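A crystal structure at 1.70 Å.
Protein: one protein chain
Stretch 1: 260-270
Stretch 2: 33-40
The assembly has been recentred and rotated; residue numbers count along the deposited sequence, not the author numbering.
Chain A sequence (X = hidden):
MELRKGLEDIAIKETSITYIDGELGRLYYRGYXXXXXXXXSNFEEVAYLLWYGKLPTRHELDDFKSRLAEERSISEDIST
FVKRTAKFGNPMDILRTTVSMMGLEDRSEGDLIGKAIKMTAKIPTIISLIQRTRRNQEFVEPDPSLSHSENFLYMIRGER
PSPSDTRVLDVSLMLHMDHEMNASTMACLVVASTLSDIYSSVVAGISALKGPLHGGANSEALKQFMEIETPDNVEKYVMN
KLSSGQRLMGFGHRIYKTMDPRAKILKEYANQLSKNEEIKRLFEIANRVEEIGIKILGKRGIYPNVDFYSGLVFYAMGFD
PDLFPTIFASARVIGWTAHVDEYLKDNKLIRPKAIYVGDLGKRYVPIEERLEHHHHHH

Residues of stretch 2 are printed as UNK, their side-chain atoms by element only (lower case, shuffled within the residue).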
# COMPACT_ATOMS: atom_id res chain seq x y z
N ASP A 260 20.69 -16.93 -9.85
CA ASP A 260 20.21 -16.42 -8.57
C ASP A 260 20.59 -17.43 -7.49
O ASP A 260 20.29 -18.60 -7.58
CB ASP A 260 18.71 -16.21 -8.69
CG ASP A 260 17.93 -15.70 -7.50
OD1 ASP A 260 18.41 -15.81 -6.35
OD2 ASP A 260 16.86 -15.13 -7.75
N PRO A 261 21.22 -17.02 -6.37
CA PRO A 261 21.60 -18.01 -5.36
C PRO A 261 20.40 -18.75 -4.77
O PRO A 261 20.52 -19.93 -4.39
CB PRO A 261 22.24 -17.16 -4.25
CG PRO A 261 21.79 -15.74 -4.53
CD PRO A 261 21.61 -15.66 -6.04
N ARG A 262 19.25 -18.07 -4.73
CA ARG A 262 18.03 -18.69 -4.20
C ARG A 262 17.58 -19.81 -5.14
O ARG A 262 17.10 -20.87 -4.69
CB ARG A 262 16.94 -17.64 -4.01
CG ARG A 262 17.31 -16.50 -3.06
CD ARG A 262 16.33 -15.35 -3.10
NE ARG A 262 16.37 -14.69 -4.40
CZ ARG A 262 15.56 -13.70 -4.76
NH1 ARG A 262 15.56 -13.29 -6.02
NH2 ARG A 262 14.69 -13.21 -3.89
N ALA A 263 17.77 -19.62 -6.46
CA ALA A 263 17.45 -20.68 -7.42
C ALA A 263 18.38 -21.89 -7.27
O ALA A 263 17.96 -23.04 -7.40
CB ALA A 263 17.53 -20.15 -8.86
N LYS A 264 19.67 -21.62 -7.07
CA LYS A 264 20.65 -22.69 -6.88
C LYS A 264 20.26 -23.54 -5.67
O LYS A 264 20.32 -24.78 -5.69
CB LYS A 264 22.02 -22.07 -6.66
CG LYS A 264 23.16 -23.04 -6.50
CD LYS A 264 24.50 -22.36 -6.82
CE LYS A 264 24.87 -22.46 -8.29
NZ LYS A 264 26.28 -22.88 -8.47
N ILE A 265 19.86 -22.86 -4.59
CA ILE A 265 19.55 -23.56 -3.36
C ILE A 265 18.27 -24.37 -3.54
O ILE A 265 18.19 -25.56 -3.16
CB ILE A 265 19.47 -22.60 -2.16
CG1 ILE A 265 20.83 -21.95 -1.89
CG2 ILE A 265 18.91 -23.30 -0.96
CD1 ILE A 265 20.78 -20.78 -0.98
N LEU A 266 17.23 -23.77 -4.13
CA LEU A 266 16.00 -24.50 -4.34
C LEU A 266 16.23 -25.74 -5.21
O LEU A 266 15.64 -26.78 -4.98
CB LEU A 266 14.94 -23.64 -5.04
CG LEU A 266 14.27 -22.56 -4.22
CD1 LEU A 266 13.52 -21.61 -5.12
CD2 LEU A 266 13.34 -23.14 -3.18
N LYS A 267 17.05 -25.62 -6.25
CA LYS A 267 17.31 -26.75 -7.12
C LYS A 267 17.95 -27.93 -6.33
O LYS A 267 17.63 -29.10 -6.56
CB LYS A 267 18.24 -26.31 -8.25
CG LYS A 267 18.42 -27.39 -9.32
CD LYS A 267 19.34 -27.02 -10.42
CE LYS A 267 19.54 -28.22 -11.34
NZ LYS A 267 20.31 -27.82 -12.52
N GLU A 268 18.84 -27.60 -5.41
CA GLU A 268 19.50 -28.62 -4.58
C GLU A 268 18.48 -29.27 -3.64
O GLU A 268 18.49 -30.49 -3.46
CB GLU A 268 20.56 -27.97 -3.69
CG GLU A 268 21.76 -27.49 -4.45
CD GLU A 268 22.73 -26.60 -3.66
OE1 GLU A 268 23.82 -26.38 -4.18
OE2 GLU A 268 22.36 -26.10 -2.60
N TYR A 269 17.68 -28.43 -2.97
CA TYR A 269 16.75 -28.95 -1.94
C TYR A 269 15.59 -29.72 -2.60
O TYR A 269 15.09 -30.65 -2.03
CB TYR A 269 16.26 -27.85 -1.01
CG TYR A 269 17.10 -27.74 0.24
CD1 TYR A 269 16.96 -28.66 1.25
CD2 TYR A 269 18.09 -26.79 0.37
CE1 TYR A 269 17.71 -28.58 2.41
CE2 TYR A 269 18.86 -26.69 1.52
CZ TYR A 269 18.64 -27.57 2.56
OH TYR A 269 19.37 -27.55 3.71
N ALA A 270 15.25 -29.35 -3.83
CA ALA A 270 14.23 -30.07 -4.58
C ALA A 270 14.62 -31.55 -4.70
O ALA A 270 13.77 -32.40 -4.76
CB ALA A 270 13.99 -29.47 -5.95
N UNK A 33 25.61 -15.67 5.13
CA UNK A 33 25.37 -16.14 3.76
C UNK A 33 24.05 -16.92 3.70
O UNK A 33 23.79 -17.79 4.53
o UNK A 33 26.16 -17.70 2.16
c UNK A 33 26.49 -17.03 3.34
N UNK A 34 23.25 -16.66 2.65
CA UNK A 34 22.00 -17.40 2.49
C UNK A 34 22.28 -18.90 2.35
O UNK A 34 21.47 -19.71 2.77
c UNK A 34 21.89 -17.19 0.00
c UNK A 34 18.94 -16.88 2.56
c UNK A 34 21.19 -16.86 1.31
c UNK A 34 19.73 -17.35 1.35
N UNK A 35 23.44 -19.28 1.76
CA UNK A 35 23.82 -20.67 1.65
C UNK A 35 23.93 -21.35 3.04
O UNK A 35 23.41 -22.48 3.23
c UNK A 35 24.39 -21.27 -1.59
c UNK A 35 24.94 -20.42 -0.65
c UNK A 35 25.30 -19.14 -1.05
c UNK A 35 25.08 -20.84 0.80
c UNK A 35 24.24 -20.85 -2.91
c UNK A 35 24.65 -19.61 -3.31
c UNK A 35 25.16 -18.74 -2.37
N UNK A 36 24.61 -20.70 4.00
CA UNK A 36 24.75 -21.21 5.33
C UNK A 36 23.41 -21.25 6.07
O UNK A 36 23.10 -22.22 6.74
c UNK A 36 25.75 -20.36 6.13
c UNK A 36 27.20 -20.49 5.68
o UNK A 36 27.48 -21.46 4.98
o UNK A 36 28.01 -19.58 5.99
N UNK A 37 22.56 -20.22 5.90
CA UNK A 37 21.28 -20.26 6.59
C UNK A 37 20.43 -21.40 6.02
O UNK A 37 19.76 -22.11 6.73
c UNK A 37 20.57 -18.91 6.45
c UNK A 37 21.50 -17.99 8.55
c UNK A 37 20.64 -16.44 6.81
c UNK A 37 21.33 -17.75 7.07
N UNK A 38 20.47 -21.60 4.69
CA UNK A 38 19.73 -22.70 4.11
C UNK A 38 20.26 -24.07 4.55
O UNK A 38 19.51 -25.00 4.75
c UNK A 38 19.78 -22.56 2.61
N UNK A 39 21.57 -24.20 4.70
CA UNK A 39 22.18 -25.41 5.16
C UNK A 39 21.82 -25.74 6.60
O UNK A 39 21.64 -26.93 6.94
o UNK A 39 24.05 -25.25 3.65
c UNK A 39 23.68 -25.37 5.02
N UNK A 40 21.89 -24.73 7.47
CA UNK A 40 21.95 -25.01 8.89
C UNK A 40 20.82 -24.38 9.71
O UNK A 40 20.60 -24.81 10.88
c UNK A 40 25.38 -24.22 8.16
c UNK A 40 23.28 -24.54 9.44
c UNK A 40 24.48 -25.08 8.73
c UNK A 40 26.70 -26.03 7.36
c UNK A 40 25.79 -26.91 7.86
c UNK A 40 24.70 -26.44 8.59
c UNK A 40 26.51 -24.68 7.51

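Position 33 carries one carbon and then one oxygen, and nothing of it reaches stretch 1. The oxygen lies 3.2 Å from the backbone N of position 35, a weak bond that caps the helix starting at 34. One carbon and a terminal oxygen make this Ser 33.

Position 34 has four carbons, forked at the first, with one arm two carbons long. Its CA-to-CB bond points toward stretch 1, and its short arm packs against Ile 265 and Pro 261. The beta branch with unequal arms is isoleucine; in Ile 34, CG2 sits 3.9 Å from Ile 265 CD1.

Position 35 shows one carbon followed by a ring of six carbons with no oxygen. CA-to-CB points sideways, yet the ring comes nearer with chi1 at m, touching Pro 261, Ile 265 and the chain of Lys 264. This is Phe 35. Its CZ lies 3.6 Å from Pro 261 CB, its CD1 3.6 Å from Ile 265 CG1, and its CE1 4.2 Å from Lys 264 CD, so the aliphatic part of a lysine also serves as packing surface.

Position 36 has two carbons, the second bearing two oxygens. Its CA-to-CB bond points away, and it makes no contact with stretch 1. A carboxylate this short, on a partly exposed position, is Asp 36.

Position 37 has four carbons forked at the second, out of reach of stretch 1 although buried. The gamma fork gives Leu 37, whose burial must come from elsewhere in the structure.

Position 38 has a single carbon, its CA-to-CB bond pointing toward stretch 1. The CB of position 38 rests 3.7 Å from Ile 265 CG2, and the backbone O of position 38 lies 2.8 Å from Tyr 269 OH, a weak hydrogen bond whose donor proton has another acceptor within reach. A lone carbon makes this Ala 38.

Position 39 again has one carbon and one oxygen, and its CA-to-CB bond points away. Tyr 269 OH approaches the CA of position 39 to 3.8 Å. This is Ser 39; its OG donates to Phe 35 O at 2.9 Å, turning the hydroxyl back onto its own helix.

Position 40 ends the stretch with one carbon and a six-carbon ring; its CA-to-CB bond points away and it does not touch stretch 1: Phe 40.

The two helices run in nearly the same direction, crossing at -24° with axes 10.6 Å apart at closest approach. Pro 261, Ile 265 and Tyr 269, spaced four apart, form a stripe that meets positions 34, 35 and 38. Ile 265 is the hub, touching all three. The rule to read is a continuous apolar stripe, with a tyrosine hydroxyl reaching a backbone carbonyl at one end.

Stretch 2, residues 33-40: SIFDLASF
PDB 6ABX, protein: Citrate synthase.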